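Local structure of transcriptional regulator, LacI family (Corynebacterium glutamicum, 3H5T) at residues 122-127 / 148-153; 137-142 / 161-166; 89-94 / 133-138. The protein acts as an inositol-dependent activator of the inositol phosphate synthase gene and regulates other, probably cell-wall and mycothiol, genes by binding a palindromic promoter motif. All blocks are in the same frame, centred on the assembly; numbering follows the deposited sequence.

Interaction 1 of 3, residues 122-127 / 148-153; sequences QLVNNA and RARGLP
NH1 of Arg150 is shared between two backbone carbonyls, a worked example of an arginine that reaches across to the C-terminal end of a neighbouring helix, here 117-125, and the residues that follow it. From Arg150 NH1 to Val124 O the distance is 2.6 Å, with the donor in the carbonyl plane and on a lone pair. The second bond, from Arg150 NH1 to Ala127 O, spans 2.8 Å and is bent (N-H...O 144°). NH2 of Arg150 adds a weak bond to the same Ala127 O at 3.2 Å. Both oxygens lie at the guanidinium edge, Val124 O in its plane and Ala127 O somewhat tilted from it. Val124 O is doubly used, because Ala127 N also donates to it. One carbonyl of the last turn and one just past it thus meet a cationic group, which at Val124 O probably offsets the negative end of the helix dipole. Reach comes from the stem: Arg150 has CG opposite the backbone N (chi1 174°) and runs extended to NE. Alongside lies Asn125, its OD1 3.7 Å from Arg150 CB, with amide and guanidinium planes 60° apart. Gly151 ends helix 142-150 with a Schellman motif. The contact joins two helices of a parallel α/β lobe of the periplasmic-binding-protein fold. Around it, Val124 packs on Ala146 and Ile147, Ala127 touches Ile107 of strand 103-108, and a backbone hydrogen bond links Pro153, leading into strand 154-157, to Val132.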
loop_
_atom_site.group_PDB
_atom_site.type_symbol
_atom_site.label_atom_id
_atom_site.label_comp_id
_atom_site.label_asym_id
_atom_site.label_seq_id
_atom_site.Cartn_x
_atom_site.Cartn_y
_atom_site.Cartn_z
ATOM N N GLN A 122 8.926 -0.141 -24.355
ATOM C CA GLN A 122 7.922 -0.812 -25.179
ATOM C C GLN A 122 6.707 -1.132 -24.313
ATOM O O GLN A 122 5.568 -1.076 -24.769
ATOM C CB GLN A 122 8.468 -2.103 -25.770
ATOM C CG GLN A 122 9.433 -1.886 -26.900
ATOM C CD GLN A 122 9.754 -3.165 -27.636
ATOM O OE1 GLN A 122 10.471 -3.150 -28.639
ATOM N NE2 GLN A 122 9.221 -4.285 -27.145
ATOM N N LEU A 123 6.955 -1.481 -23.060
ATOM C CA LEU A 123 5.863 -1.775 -22.156
ATOM C C LEU A 123 5.055 -0.490 -21.980
ATOM O O LEU A 123 3.844 -0.468 -22.211
ATOM C CB LEU A 123 6.400 -2.246 -20.794
ATOM C CG LEU A 123 5.313 -2.457 -19.731
ATOM C CD1 LEU A 123 4.276 -3.438 -20.272
ATOM C CD2 LEU A 123 5.920 -2.983 -18.429
ATOM N N VAL A 124 5.750 0.582 -21.595
ATOM C CA VAL A 124 5.128 1.877 -21.351
ATOM C C VAL A 124 4.458 2.527 -22.550
ATOM O O VAL A 124 3.368 3.077 -22.404
ATOM C CB VAL A 124 6.131 2.878 -20.762
ATOM C CG1 VAL A 124 5.470 4.249 -20.614
ATOM C CG2 VAL A 124 6.614 2.379 -19.406
ATOM N N ASN A 125 5.088 2.474 -23.725
ATOM C CA ASN A 125 4.482 3.088 -24.909
ATOM C C ASN A 125 3.292 2.286 -25.423
ATOM O O ASN A 125 2.558 2.749 -26.295
ATOM C CB ASN A 125 5.507 3.264 -26.035
ATOM C CG ASN A 125 6.704 4.102 -25.616
ATOM O OD1 ASN A 125 6.596 4.992 -24.776
ATOM N ND2 ASN A 125 7.850 3.828 -26.218
ATOM N N ASN A 126 3.093 1.084 -24.893
ATOM C CA ASN A 126 1.957 0.276 -25.326
ATOM C C ASN A 126 0.859 0.225 -24.262
ATOM O O ASN A 126 -0.025 -0.626 -24.302
ATOM C CB ASN A 126 2.408 -1.137 -25.711
ATOM C CG ASN A 126 3.249 -1.153 -26.987
ATOM O OD1 ASN A 126 2.829 -0.646 -28.034
ATOM N ND2 ASN A 126 4.444 -1.730 -26.899
ATOM N N ALA A 127 0.934 1.145 -23.306
ATOM C CA ALA A 127 -0.076 1.248 -22.262
ATOM C C ALA A 127 -1.083 2.279 -22.782
ATOM O O ALA A 127 -0.749 3.454 -22.947
ATOM C CB ALA A 127 0.557 1.723 -20.938
ATOM N N ARG A 148 8.636 9.129 -18.504
ATOM C CA ARG A 148 9.059 10.517 -18.696
ATOM C C ARG A 148 9.300 10.800 -20.180
ATOM O O ARG A 148 8.950 11.869 -20.691
ATOM C CB ARG A 148 10.350 10.774 -17.915
ATOM C CG ARG A 148 10.838 12.209 -17.941
ATOM C CD ARG A 148 12.212 12.329 -17.304
ATOM N NE ARG A 148 12.238 11.800 -15.943
ATOM C CZ ARG A 148 11.610 12.362 -14.920
ATOM N NH1 ARG A 148 10.915 13.474 -15.102
ATOM N NH2 ARG A 148 11.663 11.806 -13.720
ATOM N N ALA A 149 9.901 9.829 -20.865
ATOM C CA ALA A 149 10.204 9.954 -22.284
ATOM C C ALA A 149 8.932 10.004 -23.116
ATOM O O ALA A 149 8.935 10.542 -24.215
ATOM C CB ALA A 149 11.075 8.793 -22.738
ATOM N N ARG A 150 7.848 9.433 -22.597
ATOM C CA ARG A 150 6.581 9.436 -23.312
ATOM C C ARG A 150 5.786 10.693 -22.926
ATOM O O ARG A 150 4.793 11.043 -23.568
ATOM C CB ARG A 150 5.787 8.160 -22.977
ATOM C CG ARG A 150 4.376 8.140 -23.555
ATOM C CD ARG A 150 3.612 6.850 -23.263
ATOM N NE ARG A 150 2.225 6.986 -23.703
ATOM C CZ ARG A 150 1.344 5.991 -23.774
ATOM N NH1 ARG A 150 1.694 4.758 -23.434
ATOM N NH2 ARG A 150 0.109 6.228 -24.205
ATOM N N GLY A 151 6.242 11.382 -21.883
ATOM C CA GLY A 151 5.549 12.581 -21.444
ATOM C C GLY A 151 4.169 12.259 -20.898
ATOM O O GLY A 151 3.226 13.028 -21.062
ATOM N N LEU A 152 4.059 11.111 -20.239
ATOM C CA LEU A 152 2.796 10.653 -19.657
ATOM C C LEU A 152 2.581 11.268 -18.273
ATOM O O LEU A 152 3.420 11.124 -17.387
ATOM C CB LEU A 152 2.813 9.124 -19.548
ATOM C CG LEU A 152 1.521 8.333 -19.325
ATOM C CD1 LEU A 152 0.557 8.565 -20.482
ATOM C CD2 LEU A 152 1.862 6.844 -19.207
ATOM N N PRO A 153 1.461 11.982 -18.077
ATOM C CA PRO A 153 1.207 12.589 -16.765
ATOM C C PRO A 153 1.320 11.492 -15.708
ATOM O O PRO A 153 0.693 10.438 -15.830
ATOM C CB PRO A 153 -0.224 13.114 -16.897
ATOM C CG PRO A 153 -0.337 13.434 -18.352
ATOM C CD PRO A 153 0.352 12.255 -19.010
#

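Interaction 2 of 3, residues 137-142 / 161-166; sequences VAKGDP and AREEGM
Lys139 and Glu163 join two connecting loops of the α/β periplasmic-binding-protein fold, each following a parallel strand of one sheet: loop segment 137-142 comes after strand 132-135, and loop segment 161-166 after strand 154-157. The electrostatic part is a salt bridge from Lys139 NZ to Glu163 OE2, 2.7 Å long, in which the ammonium sits above the carboxylate plane, 44° out of it. The carboxylate is shared: its other oxygen, OE1, is salt-bridged to Arg148 of helix 142-150, so Glu163 is gripped by two cations and its negative charge is probably stabilised. The hydrogen-bonding part adds a backbone acceptor, as Lys139 NZ also donates to Ala161 O at 3.2 Å, lying in the carbonyl plane. Both long side chains bend at chi2 (63° in Lys139, -59° in Glu163) and approach from opposite directions. Turn geometry frames the contact: type II turns run from Ala138 to Asp141 and from Glu163 to Met166, and Asp141 caps helix 142-150 through OD2 to His143 N. Gln219, in the loop before helix 221-235, touches Lys139, Ala161 and Arg162. The methylenes of Lys139 follow its ammonium past the carboxylate: Lys139 CE is 3.4 Å and CD 3.6 Å from Glu163 OE2.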
loop_
_atom_site.group_PDB
_atom_site.type_symbol
_atom_site.label_atom_id
_atom_site.label_comp_id
_atom_site.label_asym_id
_atom_site.label_seq_id
_atom_site.Cartn_x
_atom_site.Cartn_y
_atom_site.Cartn_z
ATOM N N VAL A 137 7.764 1.970 -6.878
ATOM C CA VAL A 137 8.786 1.534 -7.809
ATOM C C VAL A 137 10.155 1.999 -7.320
ATOM O O VAL A 137 10.287 3.057 -6.692
ATOM C CB VAL A 137 8.470 2.083 -9.209
ATOM C CG1 VAL A 137 9.638 1.873 -10.145
ATOM C CG2 VAL A 137 7.226 1.381 -9.744
ATOM N N ALA A 138 11.175 1.201 -7.592
ATOM C CA ALA A 138 12.523 1.538 -7.153
ATOM C C ALA A 138 13.019 2.829 -7.783
ATOM O O ALA A 138 12.615 3.202 -8.883
ATOM C CB ALA A 138 13.487 0.398 -7.492
ATOM N N LYS A 139 13.901 3.515 -7.073
ATOM C CA LYS A 139 14.480 4.730 -7.594
ATOM C C LYS A 139 15.403 4.205 -8.684
ATOM O O LYS A 139 16.022 3.151 -8.512
ATOM C CB LYS A 139 15.285 5.447 -6.504
ATOM C CG LYS A 139 16.000 6.725 -6.968
ATOM C CD LYS A 139 15.021 7.801 -7.419
ATOM C CE LYS A 139 15.739 9.121 -7.640
ATOM N NZ LYS A 139 14.823 10.251 -7.979
ATOM N N GLY A 140 15.470 4.906 -9.813
ATOM C CA GLY A 140 16.335 4.471 -10.896
ATOM C C GLY A 140 15.742 3.374 -11.759
ATOM O O GLY A 140 16.448 2.765 -12.564
ATOM N N ASP A 141 14.450 3.110 -11.590
ATOM C CA ASP A 141 13.767 2.089 -12.376
ATOM C C ASP A 141 13.597 2.604 -13.813
ATOM O O ASP A 141 13.084 3.704 -14.039
ATOM C CB ASP A 141 12.402 1.780 -11.757
ATOM C CG ASP A 141 11.684 0.643 -12.462
ATOM O OD1 ASP A 141 11.857 -0.530 -12.066
ATOM O OD2 ASP A 141 10.950 0.925 -13.428
ATOM N N PRO A 142 14.022 1.811 -14.807
ATOM C CA PRO A 142 13.896 2.249 -16.198
ATOM C C PRO A 142 12.475 2.557 -16.662
ATOM O O PRO A 142 12.286 3.251 -17.658
ATOM C CB PRO A 142 14.552 1.114 -16.978
ATOM C CG PRO A 142 14.267 -0.084 -16.136
ATOM C CD PRO A 142 14.527 0.428 -14.731
ATOM N N ALA A 161 10.889 8.876 -4.553
ATOM C CA ALA A 161 10.759 10.268 -4.165
ATOM C C ALA A 161 11.670 11.119 -5.026
ATOM O O ALA A 161 12.605 10.616 -5.646
ATOM C CB ALA A 161 11.153 10.437 -2.695
ATOM N N ARG A 162 11.384 12.413 -5.057
ATOM C CA ARG A 162 12.202 13.364 -5.783
ATOM C C ARG A 162 12.361 13.155 -7.291
ATOM O O ARG A 162 13.466 13.258 -7.819
ATOM C CB ARG A 162 13.581 13.437 -5.117
ATOM C CG ARG A 162 13.550 13.939 -3.668
ATOM C CD ARG A 162 14.913 13.841 -2.998
ATOM N NE ARG A 162 15.274 12.449 -2.740
ATOM C CZ ARG A 162 14.758 11.703 -1.763
ATOM N NH1 ARG A 162 13.855 12.215 -0.926
ATOM N NH2 ARG A 162 15.136 10.432 -1.631
ATOM N N GLU A 163 11.269 12.850 -7.983
ATOM C CA GLU A 163 11.320 12.712 -9.435
ATOM C C GLU A 163 10.748 14.025 -9.933
ATOM O O GLU A 163 9.715 14.465 -9.448
ATOM C CB GLU A 163 10.448 11.553 -9.934
ATOM C CG GLU A 163 11.092 10.179 -9.834
ATOM C CD GLU A 163 12.390 10.074 -10.619
ATOM O OE1 GLU A 163 12.421 10.535 -11.778
ATOM O OE2 GLU A 163 13.377 9.522 -10.081
ATOM N N GLU A 164 11.412 14.660 -10.887
ATOM C CA GLU A 164 10.920 15.934 -11.399
ATOM C C GLU A 164 9.630 15.783 -12.209
ATOM O O GLU A 164 9.494 14.866 -13.010
ATOM C CB GLU A 164 11.996 16.606 -12.261
ATOM C CG GLU A 164 11.546 17.927 -12.879
ATOM C CD GLU A 164 12.472 18.391 -13.982
ATOM O OE1 GLU A 164 12.712 17.600 -14.923
ATOM O OE2 GLU A 164 12.955 19.544 -13.913
ATOM N N GLY A 165 8.687 16.692 -11.983
ATOM C CA GLY A 165 7.422 16.671 -12.702
ATOM C C GLY A 165 6.466 15.552 -12.329
ATOM O O GLY A 165 5.479 15.326 -13.027
ATOM N N MET A 166 6.742 14.862 -11.225
ATOM C CA MET A 166 5.903 13.749 -10.786
ATOM C C MET A 166 5.469 13.846 -9.314
ATOM O O MET A 166 6.197 13.406 -8.423
ATOM C CB MET A 166 6.653 12.417 -11.007
ATOM C CG MET A 166 6.749 11.925 -12.460
ATOM S SD MET A 166 7.653 10.339 -12.674
ATOM C CE MET A 166 8.334 10.593 -14.219
#

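Interaction 3 of 3, residues 89-94 / 133-138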
loop_
_atom_site.group_PDB
_atom_site.type_symbol
_atom_site.label_atom_id
_atom_site.label_comp_id
_atom_site.label_asym_id
_atom_site.label_seq_id
_atom_site.Cartn_x
_atom_site.Cartn_y
_atom_site.Cartn_z
ATOM N N VAL A 89 -4.112 -3.942 -2.199
ATOM C CA VAL A 89 -5.520 -3.996 -2.568
ATOM C C VAL A 89 -6.276 -2.853 -1.879
ATOM O O VAL A 89 -7.276 -2.367 -2.391
ATOM C CB VAL A 89 -6.159 -5.357 -2.190
ATOM C CG1 VAL A 89 -7.674 -5.296 -2.380
ATOM C CG2 VAL A 89 -5.570 -6.467 -3.049
ATOM N N ASP A 90 -5.798 -2.415 -0.722
ATOM C CA ASP A 90 -6.449 -1.318 -0.034
ATOM C C ASP A 90 -6.071 -0.037 -0.766
ATOM O O ASP A 90 -6.877 0.885 -0.878
ATOM C CB ASP A 90 -6.005 -1.257 1.431
ATOM C CG ASP A 90 -6.663 -2.332 2.290
ATOM O OD1 ASP A 90 -6.204 -2.545 3.436
ATOM O OD2 ASP A 90 -7.642 -2.962 1.821
ATOM N N PHE A 91 -4.840 0.012 -1.270
ATOM C CA PHE A 91 -4.372 1.172 -2.020
ATOM C C PHE A 91 -5.228 1.307 -3.276
ATOM O O PHE A 91 -5.832 2.355 -3.513
ATOM C CB PHE A 91 -2.904 1.002 -2.416
ATOM C CG PHE A 91 -2.408 2.034 -3.406
ATOM C CD1 PHE A 91 -2.129 3.338 -3.000
ATOM C CD2 PHE A 91 -2.174 1.684 -4.738
ATOM C CE1 PHE A 91 -1.613 4.288 -3.912
ATOM C CE2 PHE A 91 -1.660 2.623 -5.650
ATOM C CZ PHE A 91 -1.378 3.932 -5.234
ATOM N N LEU A 92 -5.287 0.231 -4.063
ATOM C CA LEU A 92 -6.056 0.211 -5.308
ATOM C C LEU A 92 -7.547 0.521 -5.110
ATOM O O LEU A 92 -8.189 1.091 -5.995
ATOM C CB LEU A 92 -5.869 -1.138 -6.024
ATOM C CG LEU A 92 -4.433 -1.359 -6.534
ATOM C CD1 LEU A 92 -4.256 -2.752 -7.093
ATOM C CD2 LEU A 92 -4.116 -0.318 -7.590
ATOM N N ALA A 93 -8.100 0.159 -3.957
ATOM C CA ALA A 93 -9.504 0.466 -3.694
ATOM C C ALA A 93 -9.587 1.989 -3.716
ATOM O O ALA A 93 -10.533 2.576 -4.244
ATOM C CB ALA A 93 -9.931 -0.068 -2.318
ATOM N N GLY A 94 -8.558 2.608 -3.148
ATOM C CA GLY A 94 -8.478 4.050 -3.090
ATOM C C GLY A 94 -8.391 4.664 -4.464
ATOM O O GLY A 94 -9.038 5.669 -4.729
ATOM N N VAL A 133 -0.407 6.043 -12.449
ATOM C CA VAL A 133 -0.116 6.139 -11.026
ATOM C C VAL A 133 1.043 5.179 -10.820
ATOM O O VAL A 133 0.884 3.969 -10.994
ATOM C CB VAL A 133 -1.314 5.671 -10.165
ATOM C CG1 VAL A 133 -0.885 5.537 -8.715
ATOM C CG2 VAL A 133 -2.469 6.659 -10.304
ATOM N N ILE A 134 2.217 5.706 -10.491
ATOM C CA ILE A 134 3.359 4.839 -10.288
ATOM C C ILE A 134 3.298 4.357 -8.863
ATOM O O ILE A 134 3.324 5.154 -7.921
ATOM C CB ILE A 134 4.687 5.564 -10.571
ATOM C CG1 ILE A 134 4.762 5.902 -12.066
ATOM C CG2 ILE A 134 5.855 4.681 -10.184
ATOM C CD1 ILE A 134 5.947 6.741 -12.483
ATOM N N TYR A 135 3.204 3.043 -8.708
ATOM C CA TYR A 135 3.097 2.466 -7.383
ATOM C C TYR A 135 4.298 1.710 -6.851
ATOM O O TYR A 135 4.625 0.627 -7.325
ATOM C CB TYR A 135 1.873 1.552 -7.320
ATOM C CG TYR A 135 1.686 0.885 -5.986
ATOM C CD1 TYR A 135 1.615 1.638 -4.811
ATOM C CD2 TYR A 135 1.571 -0.500 -5.889
ATOM C CE1 TYR A 135 1.429 1.019 -3.560
ATOM C CE2 TYR A 135 1.389 -1.131 -4.650
ATOM C CZ TYR A 135 1.317 -0.367 -3.494
ATOM O OH TYR A 135 1.128 -0.988 -2.284
ATOM N N SER A 136 4.943 2.298 -5.852
ATOM C CA SER A 136 6.070 1.671 -5.180
ATOM C C SER A 136 7.125 1.099 -6.114
ATOM O O SER A 136 7.375 -0.100 -6.135
ATOM C CB SER A 136 5.538 0.572 -4.265
ATOM O OG SER A 136 6.577 -0.003 -3.504
ATOM N N VAL A 137 7.764 1.970 -6.878
ATOM C CA VAL A 137 8.786 1.534 -7.809
ATOM C C VAL A 137 10.155 1.999 -7.320
ATOM O O VAL A 137 10.287 3.057 -6.692
ATOM C CB VAL A 137 8.470 2.083 -9.209
ATOM C CG1 VAL A 137 9.638 1.873 -10.145
ATOM C CG2 VAL A 137 7.226 1.381 -9.744
ATOM N N ALA A 138 11.175 1.201 -7.592
ATOM C CA ALA A 138 12.523 1.538 -7.153
ATOM C C ALA A 138 13.019 2.829 -7.783
ATOM O O ALA A 138 12.615 3.202 -8.883
ATOM C CB ALA A 138 13.487 0.398 -7.492
#
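Phe91, midway along helix 86-98, looks across at Tyr135, the last residue of strand 132-135, with their CA atoms 9.3 Å apart, the nearest such pair between the two segments. No backbone hydrogen bond crosses this gap, and the contact is made by apolar and aromatic side chains alone. A helix here packs on the parallel strands of a periplasmic-binding-protein lobe, as expected of this α/β fold. Phe91 and Tyr135 form an offset stack, centroids 4.4 Å apart and planes nearly parallel at 14°. Each aromatic side chain puts its CG opposite the backbone N (chi1 169° in Phe91, 179° in Tyr135), which sends the ring out toward the other segment, and the two slide past each other in opposite directions. Tyr135 CD1 lies over a face of Phe91, 3.5 Å from Phe91 CE2, toward the rim; Phe91 CD2 returns the overlap on a face of Tyr135. Val133 takes a different side, its CG1 meeting Phe91 CZ at the ring edge, 3.9 Å away. Ser136 CB covers the other face of the tyrosine, and the Tyr135 hydroxyl is hydrogen-bonded to Ser88 OG in the same helix as Phe91. Helix 321-336 adds Lys324 against Phe91 and Leu332 against Val133, Ile134 faces helix 142-150, and strand 132-135 lies between strands 70-75 and 154-157.

Overall arrangement
Followed from the N terminus, the chain runs through helix 86-98, which holds the first half of interaction 3, and then 122-127, the first half of interaction 1. Segment 133-138 closes interaction 3; 137-142 opens interaction 2 right after strand 132-135; 148-153 closes interaction 1, and 161-166 closes interaction 2. Interaction 1 therefore crosses both others, while interaction 2 begins where interaction 3 ends, sharing Val137 and Ala138. Spatially, interactions 1 and 2 meet through Arg148, and interactions 2 and 3 where Met166 packs on Ile134. Interaction 1 ties helix 117-125 to the end of helix 142-150, interaction 2 two loops after neighbouring strands, and interaction 3 helix 86-98 to strand 132-135.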